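Local coordinates for racemase (Pseudovibrio sp. JE062, PDB 3MKC), which belongs to the mandelate racemase / muconate lactonizing enzyme family, pairing an alpha+beta N-terminal domain with a TIM-barrel-like C-terminal domain, at residues A[15-20]-A[70-75]; A[32-37]-A[111-116]; A[53-58]-A[103-108]. One frame throughout, in Å; residues are numbered along the deposited sequence.

Interaction 1: A[15-20]-A[70-75]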
ATOM      1  N   ILE A  15     -17.832   6.058  13.985  1.00 20.60           N
ATOM      2  CA  ILE A  15     -16.749   6.021  13.022  1.00 19.12           C
ATOM      3  C   ILE A  15     -16.358   7.466  12.772  1.00 20.29           C
ATOM      4  O   ILE A  15     -17.159   8.274  12.282  1.00 20.20           O
ATOM      5  CB  ILE A  15     -17.172   5.350  11.701  1.00 19.12           C
ATOM      6  CG1 ILE A  15     -17.515   3.877  11.961  1.00 19.95           C
ATOM      7  CG2 ILE A  15     -16.037   5.458  10.679  1.00 19.55           C
ATOM      8  CD1 ILE A  15     -17.870   3.085  10.707  1.00 18.38           C
ATOM      9  N   GLU A  16     -15.124   7.784  13.127  1.00 20.47           N
ATOM     10  CA  GLU A  16     -14.597   9.129  12.989  1.00 21.59           C
ATOM     11  C   GLU A  16     -13.441   9.221  12.002  1.00 21.12           C
ATOM     12  O   GLU A  16     -12.492   8.436  12.052  1.00 19.69           O
ATOM     13  CB  GLU A  16     -14.153   9.635  14.366  1.00 24.01           C
ATOM     14  CG  GLU A  16     -13.349  10.922  14.353  1.00 28.91           C
ATOM     15  CD  GLU A  16     -13.058  11.444  15.755  1.00 31.37           C
ATOM     16  OE1 GLU A  16     -12.725  10.629  16.645  1.00 33.57           O
ATOM     17  OE2 GLU A  16     -13.153  12.672  15.966  1.00 32.47           O
ATOM     18  N   PHE A  17     -13.541  10.184  11.094  1.00 19.09           N
ATOM     19  CA  PHE A  17     -12.498  10.417  10.108  1.00 20.39           C
ATOM     20  C   PHE A  17     -11.695  11.594  10.649  1.00 20.47           C
ATOM     21  O   PHE A  17     -12.227  12.685  10.836  1.00 22.42           O
ATOM     22  CB  PHE A  17     -13.121  10.736   8.745  1.00 19.13           C
ATOM     23  CG  PHE A  17     -13.475   9.505   7.940  1.00 18.77           C
ATOM     24  CD1 PHE A  17     -12.708   9.137   6.840  1.00 17.97           C
ATOM     25  CD2 PHE A  17     -14.545   8.695   8.311  1.00 17.01           C
ATOM     26  CE1 PHE A  17     -12.997   7.977   6.117  1.00 17.85           C
ATOM     27  CE2 PHE A  17     -14.845   7.529   7.596  1.00 18.35           C
ATOM     28  CZ  PHE A  17     -14.063   7.172   6.496  1.00 15.77           C
ATOM     29  N   ILE A  18     -10.412  11.363  10.900  1.00 21.39           N
ATOM     30  CA  ILE A  18      -9.558  12.386  11.480  1.00 20.81           C
ATOM     31  C   ILE A  18      -8.443  12.888  10.586  1.00 21.09           C
ATOM     32  O   ILE A  18      -7.401  12.251  10.461  1.00 21.75           O
ATOM     33  CB  ILE A  18      -8.931  11.865  12.788  1.00 21.32           C
ATOM     34  CG1 ILE A  18     -10.040  11.431  13.744  1.00 20.74           C
ATOM     35  CG2 ILE A  18      -8.043  12.937  13.412  1.00 21.56           C
ATOM     36  CD1 ILE A  18      -9.551  10.667  14.953  1.00 23.35           C
ATOM     37  N   PRO A  19      -8.646  14.051   9.956  1.00 21.52           N
ATOM     38  CA  PRO A  19      -7.643  14.652   9.072  1.00 22.74           C
ATOM     39  C   PRO A  19      -6.362  14.951   9.847  1.00 23.64           C
ATOM     40  O   PRO A  19      -6.417  15.514  10.937  1.00 24.64           O
ATOM     41  CB  PRO A  19      -8.324  15.936   8.602  1.00 22.53           C
ATOM     42  CG  PRO A  19      -9.774  15.564   8.604  1.00 23.70           C
ATOM     43  CD  PRO A  19      -9.917  14.795   9.894  1.00 23.19           C
ATOM     44  N   VAL A  20      -5.215  14.568   9.299  1.00 23.85           N
ATOM     45  CA  VAL A  20      -3.945  14.834   9.961  1.00 24.87           C
ATOM     46  C   VAL A  20      -2.985  15.489   8.976  1.00 26.79           C
ATOM     47  O   VAL A  20      -2.599  14.888   7.973  1.00 25.89           O
ATOM     48  CB  VAL A  20      -3.306  13.539  10.511  1.00 24.60           C
ATOM     49  CG1 VAL A  20      -1.978  13.868  11.194  1.00 25.20           C
ATOM     50  CG2 VAL A  20      -4.256  12.864  11.499  1.00 24.08           C
ATOM     51  N   ASN A  70     -24.352   7.772   3.256  1.00 16.72           N
ATOM     52  CA  ASN A  70     -23.151   8.182   3.959  1.00 15.78           C
ATOM     53  C   ASN A  70     -22.400   6.858   4.164  1.00 16.34           C
ATOM     54  O   ASN A  70     -23.014   5.846   4.502  1.00 17.43           O
ATOM     55  CB  ASN A  70     -23.512   8.820   5.305  1.00 16.81           C
ATOM     56  CG  ASN A  70     -22.292   9.143   6.131  1.00 17.08           C
ATOM     57  OD1 ASN A  70     -21.691   8.257   6.737  1.00 20.23           O
ATOM     58  ND2 ASN A  70     -21.900  10.415   6.142  1.00 17.58           N
ATOM     59  N   ILE A  71     -21.087   6.865   3.952  1.00 17.30           N
ATOM     60  CA  ILE A  71     -20.279   5.647   4.056  1.00 19.00           C
ATOM     61  C   ILE A  71     -20.343   4.921   5.403  1.00 19.26           C
ATOM     62  O   ILE A  71     -20.423   3.689   5.449  1.00 18.93           O
ATOM     63  CB  ILE A  71     -18.789   5.943   3.706  1.00 19.54           C
ATOM     64  CG1 ILE A  71     -17.939   4.670   3.806  1.00 22.71           C
ATOM     65  CG2 ILE A  71     -18.229   6.987   4.645  1.00 20.35           C
ATOM     66  CD1 ILE A  71     -18.298   3.615   2.808  1.00 23.99           C
ATOM     67  N   THR A  72     -20.322   5.674   6.494  1.00 18.97           N
ATOM     68  CA  THR A  72     -20.343   5.065   7.820  1.00 18.41           C
ATOM     69  C   THR A  72     -21.691   4.492   8.230  1.00 18.62           C
ATOM     70  O   THR A  72     -21.757   3.592   9.057  1.00 19.86           O
ATOM     71  CB  THR A  72     -19.942   6.077   8.892  1.00 17.21           C
ATOM     72  OG1 THR A  72     -21.004   7.024   9.063  1.00 20.18           O
ATOM     73  CG2 THR A  72     -18.687   6.818   8.479  1.00 16.72           C
ATOM     74  N   GLU A  73     -22.765   5.009   7.644  1.00 20.42           N
ATOM     75  CA  GLU A  73     -24.107   4.574   8.000  1.00 21.19           C
ATOM     76  C   GLU A  73     -24.330   3.067   8.021  1.00 21.21           C
ATOM     77  O   GLU A  73     -24.910   2.534   8.968  1.00 20.85           O
ATOM     78  CB  GLU A  73     -25.128   5.231   7.074  1.00 22.45           C
ATOM     79  CG  GLU A  73     -26.559   5.137   7.567  1.00 25.86           C
ATOM     80  CD  GLU A  73     -27.542   5.816   6.628  1.00 26.64           C
ATOM     81  OE1 GLU A  73     -27.357   7.017   6.338  1.00 24.94           O
ATOM     82  OE2 GLU A  73     -28.496   5.141   6.180  1.00 27.67           O
ATOM     83  N   LYS A  74     -23.867   2.368   6.992  1.00 19.68           N
ATOM     84  CA  LYS A  74     -24.075   0.927   6.937  1.00 20.41           C
ATOM     85  C   LYS A  74     -23.156   0.093   7.825  1.00 20.43           C
ATOM     86  O   LYS A  74     -23.291  -1.128   7.878  1.00 21.89           O
ATOM     87  CB  LYS A  74     -23.982   0.451   5.485  1.00 21.28           C
ATOM     88  CG  LYS A  74     -25.063   1.032   4.591  1.00 22.71           C
ATOM     89  CD  LYS A  74     -26.455   0.553   5.005  1.00 25.74           C
ATOM     90  CE  LYS A  74     -27.530   1.260   4.192  1.00 26.34           C
ATOM     91  NZ  LYS A  74     -28.894   0.742   4.473  1.00 27.91           N
ATOM     92  N   ALA A  75     -22.234   0.751   8.523  1.00 20.33           N
ATOM     93  CA  ALA A  75     -21.301   0.076   9.419  1.00 19.14           C
ATOM     94  C   ALA A  75     -21.754   0.231  10.872  1.00 19.90           C
ATOM     95  O   ALA A  75     -21.637  -0.697  11.669  1.00 21.23           O
ATOM     96  CB  ALA A  75     -19.904   0.655   9.249  1.00 18.89           C
TER
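Ile15 and Phe17 of the edge strand meet Thr72 and Ala75 of a loop, inside the N-terminal domain characteristic of the enolase superfamily. Strand 12-22 is an outer member of the three-stranded antiparallel sheet, and 70-75 belongs to the connection between helices 52-59 and 83-93. No hydrogen bond crosses the contact, which is made of methyl groups and one aromatic ring.

Ile15 carries most of the strand's share. Its two branches divide the work: CG2 lies 3.7 Å from Thr72 CG2, while the longer branch extends fully (chi2 -177°) and carries CD1 to the methyl group of the loop alanine. The separation of Ile15 CD1 and Ala75 CB is 3.5 Å, tighter than ordinary carbon packing. The side chains of Ile15 and Thr72 pass alongside each other in opposite directions. At Glu16 the side chain turns to the other side of the strand, and its backbone is bonded to Lys35 of the central strand. Phe17 returns to the loop side and is buried; its CE2 approaches Thr72 CG2 obliquely at 4.0 Å. The same ring also packs on Ile55 of helix 52-59 and Ala106 of helix 102-122, tying this loop contact to the interior of the domain. Beyond Phe17 the strand moves away from the loop.

Thr72 N closes an Asx turn on Asn70 OD1, and a second bond, from Thr72 OG1 to the same oxygen, holds the side-chain rotation (chi1 72°) that presents CG2 to Ile15 and Phe17. Asn70 OD1 accepts from Thr72 N at 2.9 Å and, from the opposite face of the amide plane, from Thr72 OG1 at 2.7 Å.

Interaction 2: A[32-37]-A[111-116]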
ATOM      1  N   VAL A  32      -5.555  10.559   6.735  1.00 17.22           N
ATOM      2  CA  VAL A  32      -6.858  10.649   7.341  1.00 17.56           C
ATOM      3  C   VAL A  32      -7.026   9.404   8.180  1.00 17.89           C
ATOM      4  O   VAL A  32      -7.243   8.314   7.656  1.00 18.78           O
ATOM      5  CB  VAL A  32      -7.961  10.714   6.283  1.00 18.12           C
ATOM      6  CG1 VAL A  32      -9.302  10.880   6.952  1.00 18.88           C
ATOM      7  CG2 VAL A  32      -7.685  11.865   5.332  1.00 19.55           C
ATOM      8  N   VAL A  33      -6.891   9.562   9.490  1.00 17.67           N
ATOM      9  CA  VAL A  33      -7.048   8.429  10.383  1.00 17.79           C
ATOM     10  C   VAL A  33      -8.519   8.084  10.500  1.00 19.05           C
ATOM     11  O   VAL A  33      -9.366   8.971  10.598  1.00 20.92           O
ATOM     12  CB  VAL A  33      -6.514   8.742  11.793  1.00 17.97           C
ATOM     13  CG1 VAL A  33      -6.776   7.560  12.720  1.00 17.01           C
ATOM     14  CG2 VAL A  33      -5.031   9.050  11.728  1.00 16.73           C
ATOM     15  N   VAL A  34      -8.824   6.794  10.460  1.00 18.23           N
ATOM     16  CA  VAL A  34     -10.192   6.344  10.613  1.00 18.40           C
ATOM     17  C   VAL A  34     -10.267   5.582  11.931  1.00 20.38           C
ATOM     18  O   VAL A  34      -9.607   4.555  12.101  1.00 21.10           O
ATOM     19  CB  VAL A  34     -10.619   5.406   9.473  1.00 19.47           C
ATOM     20  CG1 VAL A  34     -12.029   4.883   9.740  1.00 17.16           C
ATOM     21  CG2 VAL A  34     -10.559   6.141   8.146  1.00 17.69           C
ATOM     22  N   LYS A  35     -11.066   6.089  12.863  1.00 19.94           N
ATOM     23  CA  LYS A  35     -11.217   5.453  14.164  1.00 20.90           C
ATOM     24  C   LYS A  35     -12.626   4.889  14.319  1.00 21.00           C
ATOM     25  O   LYS A  35     -13.607   5.638  14.333  1.00 20.82           O
ATOM     26  CB  LYS A  35     -10.943   6.477  15.265  1.00 21.25           C
ATOM     27  CG  LYS A  35     -10.870   5.926  16.681  1.00 24.59           C
ATOM     28  CD  LYS A  35     -10.626   7.083  17.650  1.00 26.09           C
ATOM     29  CE  LYS A  35     -10.348   6.621  19.064  1.00 28.47           C
ATOM     30  NZ  LYS A  35      -9.869   7.766  19.904  1.00 28.97           N
ATOM     31  N   VAL A  36     -12.726   3.566  14.422  1.00 20.69           N
ATOM     32  CA  VAL A  36     -14.014   2.904  14.597  1.00 19.64           C
ATOM     33  C   VAL A  36     -14.086   2.445  16.051  1.00 20.68           C
ATOM     34  O   VAL A  36     -13.268   1.647  16.504  1.00 21.16           O
ATOM     35  CB  VAL A  36     -14.153   1.680  13.659  1.00 17.52           C
ATOM     36  CG1 VAL A  36     -15.525   1.055  13.812  1.00 16.82           C
ATOM     37  CG2 VAL A  36     -13.928   2.107  12.212  1.00 17.64           C
ATOM     38  N   THR A  37     -15.072   2.955  16.777  1.00 20.39           N
ATOM     39  CA  THR A  37     -15.233   2.630  18.185  1.00 20.53           C
ATOM     40  C   THR A  37     -16.470   1.786  18.449  1.00 20.52           C
ATOM     41  O   THR A  37     -17.531   2.051  17.887  1.00 19.84           O
ATOM     42  CB  THR A  37     -15.330   3.918  19.008  1.00 20.42           C
ATOM     43  OG1 THR A  37     -14.255   4.793  18.642  1.00 20.94           O
ATOM     44  CG2 THR A  37     -15.244   3.607  20.500  1.00 20.43           C
ATOM     45  N   ASP A 111     -12.304  -0.260   6.292  1.00 13.05           N
ATOM     46  CA  ASP A 111     -12.029  -1.694   6.249  1.00 11.60           C
ATOM     47  C   ASP A 111     -10.810  -2.045   7.097  1.00 11.13           C
ATOM     48  O   ASP A 111     -10.828  -2.998   7.871  1.00 13.26           O
ATOM     49  CB  ASP A 111     -11.782  -2.153   4.813  1.00 11.95           C
ATOM     50  CG  ASP A 111     -11.511  -3.643   4.720  1.00  9.69           C
ATOM     51  OD1 ASP A 111     -12.454  -4.441   4.926  1.00 12.28           O
ATOM     52  OD2 ASP A 111     -10.348  -4.014   4.447  1.00 11.14           O
HETATM   53  N   MSE A 112      -9.752  -1.260   6.937  1.00 13.95           N
HETATM   54  CA  MSE A 112      -8.517  -1.463   7.680  1.00 13.53           C
HETATM   55  C   MSE A 112      -8.778  -1.368   9.178  1.00 15.47           C
HETATM   56  O   MSE A 112      -8.269  -2.171   9.964  1.00 16.45           O
HETATM   57  CB  MSE A 112      -7.499  -0.401   7.272  1.00 17.71           C
HETATM   58  CG  MSE A 112      -6.096  -0.648   7.783  1.00 20.25           C
HETATM   59 SE   MSE A 112      -4.885   0.707   7.148  1.00 32.10          SE
HETATM   60  CE  MSE A 112      -5.709   0.957   5.408  1.00  6.99           C
ATOM     61  N   ALA A 113      -9.577  -0.383   9.572  1.00 15.13           N
ATOM     62  CA  ALA A 113      -9.886  -0.180  10.985  1.00 15.37           C
ATOM     63  C   ALA A 113     -10.701  -1.326  11.587  1.00 15.54           C
ATOM     64  O   ALA A 113     -10.648  -1.563  12.795  1.00 15.05           O
ATOM     65  CB  ALA A 113     -10.623   1.137  11.169  1.00 16.57           C
ATOM     66  N   LEU A 114     -11.461  -2.034  10.758  1.00 14.95           N
ATOM     67  CA  LEU A 114     -12.256  -3.145  11.261  1.00 15.92           C
ATOM     68  C   LEU A 114     -11.363  -4.315  11.635  1.00 15.85           C
ATOM     69  O   LEU A 114     -11.642  -5.038  12.586  1.00 14.55           O
ATOM     70  CB  LEU A 114     -13.291  -3.586  10.226  1.00 16.62           C
ATOM     71  CG  LEU A 114     -14.436  -2.591  10.022  1.00 19.37           C
ATOM     72  CD1 LEU A 114     -15.351  -3.093   8.923  1.00 19.31           C
ATOM     73  CD2 LEU A 114     -15.204  -2.411  11.329  1.00 20.41           C
ATOM     74  N   TYR A 115     -10.281  -4.502  10.887  1.00 16.43           N
ATOM     75  CA  TYR A 115      -9.365  -5.589  11.198  1.00 15.86           C
ATOM     76  C   TYR A 115      -8.707  -5.312  12.543  1.00 16.30           C
ATOM     77  O   TYR A 115      -8.450  -6.228  13.320  1.00 16.97           O
ATOM     78  CB  TYR A 115      -8.311  -5.721  10.093  1.00 15.22           C
ATOM     79  CG  TYR A 115      -8.834  -6.477   8.897  1.00 15.21           C
ATOM     80  CD1 TYR A 115      -8.847  -7.872   8.885  1.00 15.59           C
ATOM     81  CD2 TYR A 115      -9.393  -5.806   7.810  1.00 17.48           C
ATOM     82  CE1 TYR A 115      -9.411  -8.578   7.830  1.00 14.09           C
ATOM     83  CE2 TYR A 115      -9.963  -6.505   6.746  1.00 14.50           C
ATOM     84  CZ  TYR A 115      -9.971  -7.887   6.767  1.00 16.70           C
ATOM     85  OH  TYR A 115     -10.565  -8.589   5.743  1.00 15.44           O
ATOM     86  N   ASP A 116      -8.440  -4.039  12.819  1.00 16.37           N
ATOM     87  CA  ASP A 116      -7.813  -3.667  14.080  1.00 16.23           C
ATOM     88  C   ASP A 116      -8.826  -3.861  15.202  1.00 17.58           C
ATOM     89  O   ASP A 116      -8.518  -4.465  16.227  1.00 17.58           O
ATOM     90  CB  ASP A 116      -7.333  -2.214  14.019  1.00 15.96           C
ATOM     91  CG  ASP A 116      -6.458  -1.826  15.207  1.00 18.02           C
ATOM     92  OD1 ASP A 116      -5.710  -2.691  15.707  1.00 17.03           O
ATOM     93  OD2 ASP A 116      -6.503  -0.649  15.621  1.00 17.00           O
TER
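No flat group enters the contact where Val34 and Val36 meet Ala113 and Leu114. Two flat groups of the helix segment, the Asp111 carboxylate and the Tyr115 ring, stay clear of the strand and lie next to each other, with Asp111 CG at the edge of the ring and in its plane. Both reach Thr295 OG1 by hydrogen bonds, through Asp111 OD1 and Tyr115 OH, so this polar pair connects the helix to another part of the chain while its apolar flank meets the sheet.

That flank is small. Ala113 points its methyl group at the strand, and CB sits 3.6 Å from Val36 CG2. The same methyl is 3.7 Å from Val34 O, a backbone approach without a hydrogen bond, and is less closely neighboured by Val34 CG1. The short Ala113 side chain allows a close approach of the backbones, with the segment axes 7.9 Å apart and crossing at -47°. Val36 straddles two helix residues. With CG1 opposite its own backbone N (chi1 -177°), CG2 is presented to Ala113 and CG1 to the next residue of the helix. There Val36 CG1 meets Leu114 CD2 at 4.3 Å, a looser contact made by the end of the leucine, whose CB leaves the helix obliquely to the strand.

The result is helix-on-sheet packing in the N-terminal domain of this enolase-superfamily protein, entirely buried. Strand 29-38 is the middle one of its antiparallel sheet, hydrogen-bonded to 12-22 along one edge and to 43-48 along the other. Leu114 also touches Ile86 of helix 83-93 and Ile12 of strand 12-22, while Met112, a selenomethionine, packs against helix 319-331.

Interaction 3: A[53-58]-A[103-108]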
ATOM      1  N   ASP A  53      -9.166  17.014   3.524  1.00 19.15           N
ATOM      2  CA  ASP A  53     -10.386  17.813   3.553  1.00 20.68           C
ATOM      3  C   ASP A  53     -11.485  17.270   2.642  1.00 20.61           C
ATOM      4  O   ASP A  53     -12.668  17.373   2.963  1.00 19.25           O
ATOM      5  CB  ASP A  53     -10.074  19.280   3.219  1.00 24.75           C
ATOM      6  CG  ASP A  53      -9.250  19.438   1.954  1.00 29.38           C
ATOM      7  OD1 ASP A  53      -8.508  18.499   1.599  1.00 32.15           O
ATOM      8  OD2 ASP A  53      -9.327  20.520   1.324  1.00 31.17           O
ATOM      9  N   ALA A  54     -11.096  16.681   1.513  1.00 19.76           N
ATOM     10  CA  ALA A  54     -12.075  16.112   0.593  1.00 17.90           C
ATOM     11  C   ALA A  54     -12.621  14.833   1.214  1.00 16.84           C
ATOM     12  O   ALA A  54     -13.818  14.564   1.162  1.00 17.18           O
ATOM     13  CB  ALA A  54     -11.426  15.815  -0.751  1.00 17.82           C
ATOM     14  N   ILE A  55     -11.735  14.053   1.825  1.00 16.73           N
ATOM     15  CA  ILE A  55     -12.146  12.808   2.465  1.00 15.39           C
ATOM     16  C   ILE A  55     -13.101  13.080   3.626  1.00 15.36           C
ATOM     17  O   ILE A  55     -14.134  12.422   3.760  1.00 15.51           O
ATOM     18  CB  ILE A  55     -10.922  12.027   2.972  1.00 15.92           C
ATOM     19  CG1 ILE A  55     -10.072  11.583   1.781  1.00 17.27           C
ATOM     20  CG2 ILE A  55     -11.363  10.818   3.785  1.00 15.85           C
ATOM     21  CD1 ILE A  55     -10.779  10.645   0.838  1.00 19.03           C
ATOM     22  N   LEU A  56     -12.755  14.047   4.471  1.00 16.50           N
ATOM     23  CA  LEU A  56     -13.615  14.383   5.603  1.00 17.62           C
ATOM     24  C   LEU A  56     -15.006  14.787   5.108  1.00 16.56           C
ATOM     25  O   LEU A  56     -16.022  14.354   5.656  1.00 16.91           O
ATOM     26  CB  LEU A  56     -13.006  15.528   6.420  1.00 19.10           C
ATOM     27  CG  LEU A  56     -13.735  15.901   7.715  1.00 22.78           C
ATOM     28  CD1 LEU A  56     -13.595  14.765   8.713  1.00 23.33           C
ATOM     29  CD2 LEU A  56     -13.155  17.187   8.296  1.00 23.54           C
ATOM     30  N   ALA A  57     -15.053  15.612   4.063  1.00 16.91           N
ATOM     31  CA  ALA A  57     -16.339  16.060   3.528  1.00 17.28           C
ATOM     32  C   ALA A  57     -17.145  14.874   3.013  1.00 17.81           C
ATOM     33  O   ALA A  57     -18.344  14.764   3.266  1.00 16.37           O
ATOM     34  CB  ALA A  57     -16.121  17.073   2.413  1.00 16.44           C
ATOM     35  N   TYR A  58     -16.475  13.978   2.296  1.00 18.95           N
ATOM     36  CA  TYR A  58     -17.148  12.808   1.750  1.00 17.83           C
ATOM     37  C   TYR A  58     -17.723  11.953   2.873  1.00 17.98           C
ATOM     38  O   TYR A  58     -18.835  11.428   2.770  1.00 17.67           O
ATOM     39  CB  TYR A  58     -16.168  11.969   0.926  1.00 18.82           C
ATOM     40  CG  TYR A  58     -16.796  10.723   0.357  1.00 17.61           C
ATOM     41  CD1 TYR A  58     -17.603  10.782  -0.779  1.00 19.93           C
ATOM     42  CD2 TYR A  58     -16.630   9.489   0.982  1.00 18.09           C
ATOM     43  CE1 TYR A  58     -18.232   9.643  -1.274  1.00 17.62           C
ATOM     44  CE2 TYR A  58     -17.258   8.346   0.493  1.00 16.88           C
ATOM     45  CZ  TYR A  58     -18.057   8.431  -0.629  1.00 17.68           C
ATOM     46  OH  TYR A  58     -18.705   7.308  -1.090  1.00 16.45           O
ATOM     47  N   GLY A 103     -14.076   7.912  -3.227  1.00 12.32           N
ATOM     48  CA  GLY A 103     -14.965   7.203  -2.329  1.00 12.74           C
ATOM     49  C   GLY A 103     -14.373   5.911  -1.801  1.00 12.34           C
ATOM     50  O   GLY A 103     -14.578   5.559  -0.640  1.00 13.58           O
HETATM   51  N   MSE A 104     -13.634   5.203  -2.647  1.00 12.33           N
HETATM   52  CA  MSE A 104     -13.034   3.940  -2.236  1.00 11.82           C
HETATM   53  C   MSE A 104     -11.913   4.132  -1.221  1.00 10.89           C
HETATM   54  O   MSE A 104     -11.646   3.236  -0.425  1.00 13.41           O
HETATM   55  CB  MSE A 104     -12.504   3.173  -3.457  1.00 12.45           C
HETATM   56  CG  MSE A 104     -13.606   2.524  -4.303  1.00 13.06           C
HETATM   57 SE   MSE A 104     -14.737   1.268  -3.364  1.00 16.88          SE
HETATM   58  CE  MSE A 104     -13.398   0.040  -2.749  1.00 13.33           C
ATOM     59  N   PHE A 105     -11.258   5.291  -1.240  1.00 12.20           N
ATOM     60  CA  PHE A 105     -10.188   5.519  -0.273  1.00 12.78           C
ATOM     61  C   PHE A 105     -10.847   5.520   1.107  1.00 13.03           C
ATOM     62  O   PHE A 105     -10.327   4.941   2.059  1.00 13.80           O
ATOM     63  CB  PHE A 105      -9.487   6.869  -0.491  1.00 11.85           C
ATOM     64  CG  PHE A 105      -8.960   7.091  -1.884  1.00 12.54           C
ATOM     65  CD1 PHE A 105      -8.921   6.061  -2.828  1.00 11.69           C
ATOM     66  CD2 PHE A 105      -8.514   8.359  -2.257  1.00 10.77           C
ATOM     67  CE1 PHE A 105      -8.448   6.299  -4.120  1.00 11.22           C
ATOM     68  CE2 PHE A 105      -8.040   8.605  -3.546  1.00  9.15           C
ATOM     69  CZ  PHE A 105      -8.007   7.573  -4.479  1.00 12.14           C
ATOM     70  N   ALA A 106     -12.006   6.164   1.202  1.00 12.87           N
ATOM     71  CA  ALA A 106     -12.736   6.241   2.460  1.00 12.78           C
ATOM     72  C   ALA A 106     -13.170   4.856   2.935  1.00 11.82           C
ATOM     73  O   ALA A 106     -13.037   4.521   4.112  1.00 12.70           O
ATOM     74  CB  ALA A 106     -13.950   7.141   2.297  1.00 13.16           C
ATOM     75  N   LEU A 107     -13.689   4.053   2.014  1.00 11.15           N
ATOM     76  CA  LEU A 107     -14.125   2.713   2.366  1.00 11.90           C
ATOM     77  C   LEU A 107     -12.908   1.925   2.850  1.00 11.89           C
ATOM     78  O   LEU A 107     -12.992   1.182   3.822  1.00 14.13           O
ATOM     79  CB  LEU A 107     -14.771   2.033   1.153  1.00 11.31           C
ATOM     80  CG  LEU A 107     -15.446   0.669   1.341  1.00 13.95           C
ATOM     81  CD1 LEU A 107     -16.366   0.403   0.166  1.00 16.75           C
ATOM     82  CD2 LEU A 107     -14.402  -0.437   1.456  1.00 15.03           C
ATOM     83  N   SER A 108     -11.779   2.115   2.171  1.00 11.48           N
ATOM     84  CA  SER A 108     -10.532   1.433   2.509  1.00 12.00           C
ATOM     85  C   SER A 108     -10.105   1.676   3.961  1.00 13.58           C
ATOM     86  O   SER A 108      -9.751   0.738   4.679  1.00 15.29           O
ATOM     87  CB  SER A 108      -9.420   1.899   1.570  1.00 11.28           C
ATOM     88  OG  SER A 108      -9.729   1.591   0.216  1.00 11.63           O
TER
HETATM   89  O   HOH W   1     -17.300   5.196  -0.520  1.00 19.22           O
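Helix 53-58 and helix 103-108 cross steeply, at -77°, with their axes 9.9 Å apart and Ile55 CA lying 6.6 Å from Ala106 CA. Both belong to the helical part of the enolase-superfamily N-terminal domain, where the short helix 52-59 packs against the start of the long helix 102-122. All residues that touch are buried.

Tyr58 is the main side chain. Extended away from its own backbone N (chi1 179°), it lays its ring across the first turn of the partner helix. Gly103, having no side chain, brings its CA over one face of that ring: Tyr58 CZ is 3.7 Å from Gly103 CA, and the carbon is offset toward the rim. This is a CH-pi contact made by backbone carbon. One turn further along, the methyl of Ala106 meets the CD2-CE2 side of the same ring obliquely, with Ala106 CB 3.8 Å from Tyr58 CD2. Glycine thus meets a ring face, and the alanine methyl touches the same ring from an oblique direction. Ile55, one turn before Tyr58, extends CD1 to Phe105 and touches its CB at 4.2 Å; the phenylalanine ring itself leads away from helix 53-58.

Around the crossing, Leu107 and the selenomethionine Met104 pack on Trp87 and Tyr91 of helix 83-93, and Thr94 lies against Tyr58. Ser108 closes its own helix turn, its OG and N gripping Met104 O from opposite faces of the carbonyl plane.

The polar end of the tyrosine is joined to the partner helix through a single ordered water. That water lies 2.6 Å from Tyr58 OH and donates a hydrogen bond to Gly103 O at 2.7 Å.

In the fold
The three contacts lie on one side of the chain's centre, within the N-terminal domain. Phe17 of interaction 1 links them: its CE1 packs 3.7 Å from Val34 CG2 of interaction 2, and its CD1 3.7 Å from Ile55 CG2 of interaction 3. Interactions 1 and 2 also share the sheet, through probable backbone bonds such as Glu16 O to Lys35 N at 2.9 Å. Interactions 2 and 3, with centres about 13 Å apart, use successive parts of helix 102-122, and Val32 CG1 touches Ile55 CG2 at 3.8 Å. Sheet, loop and helices therefore form one continuous packed unit.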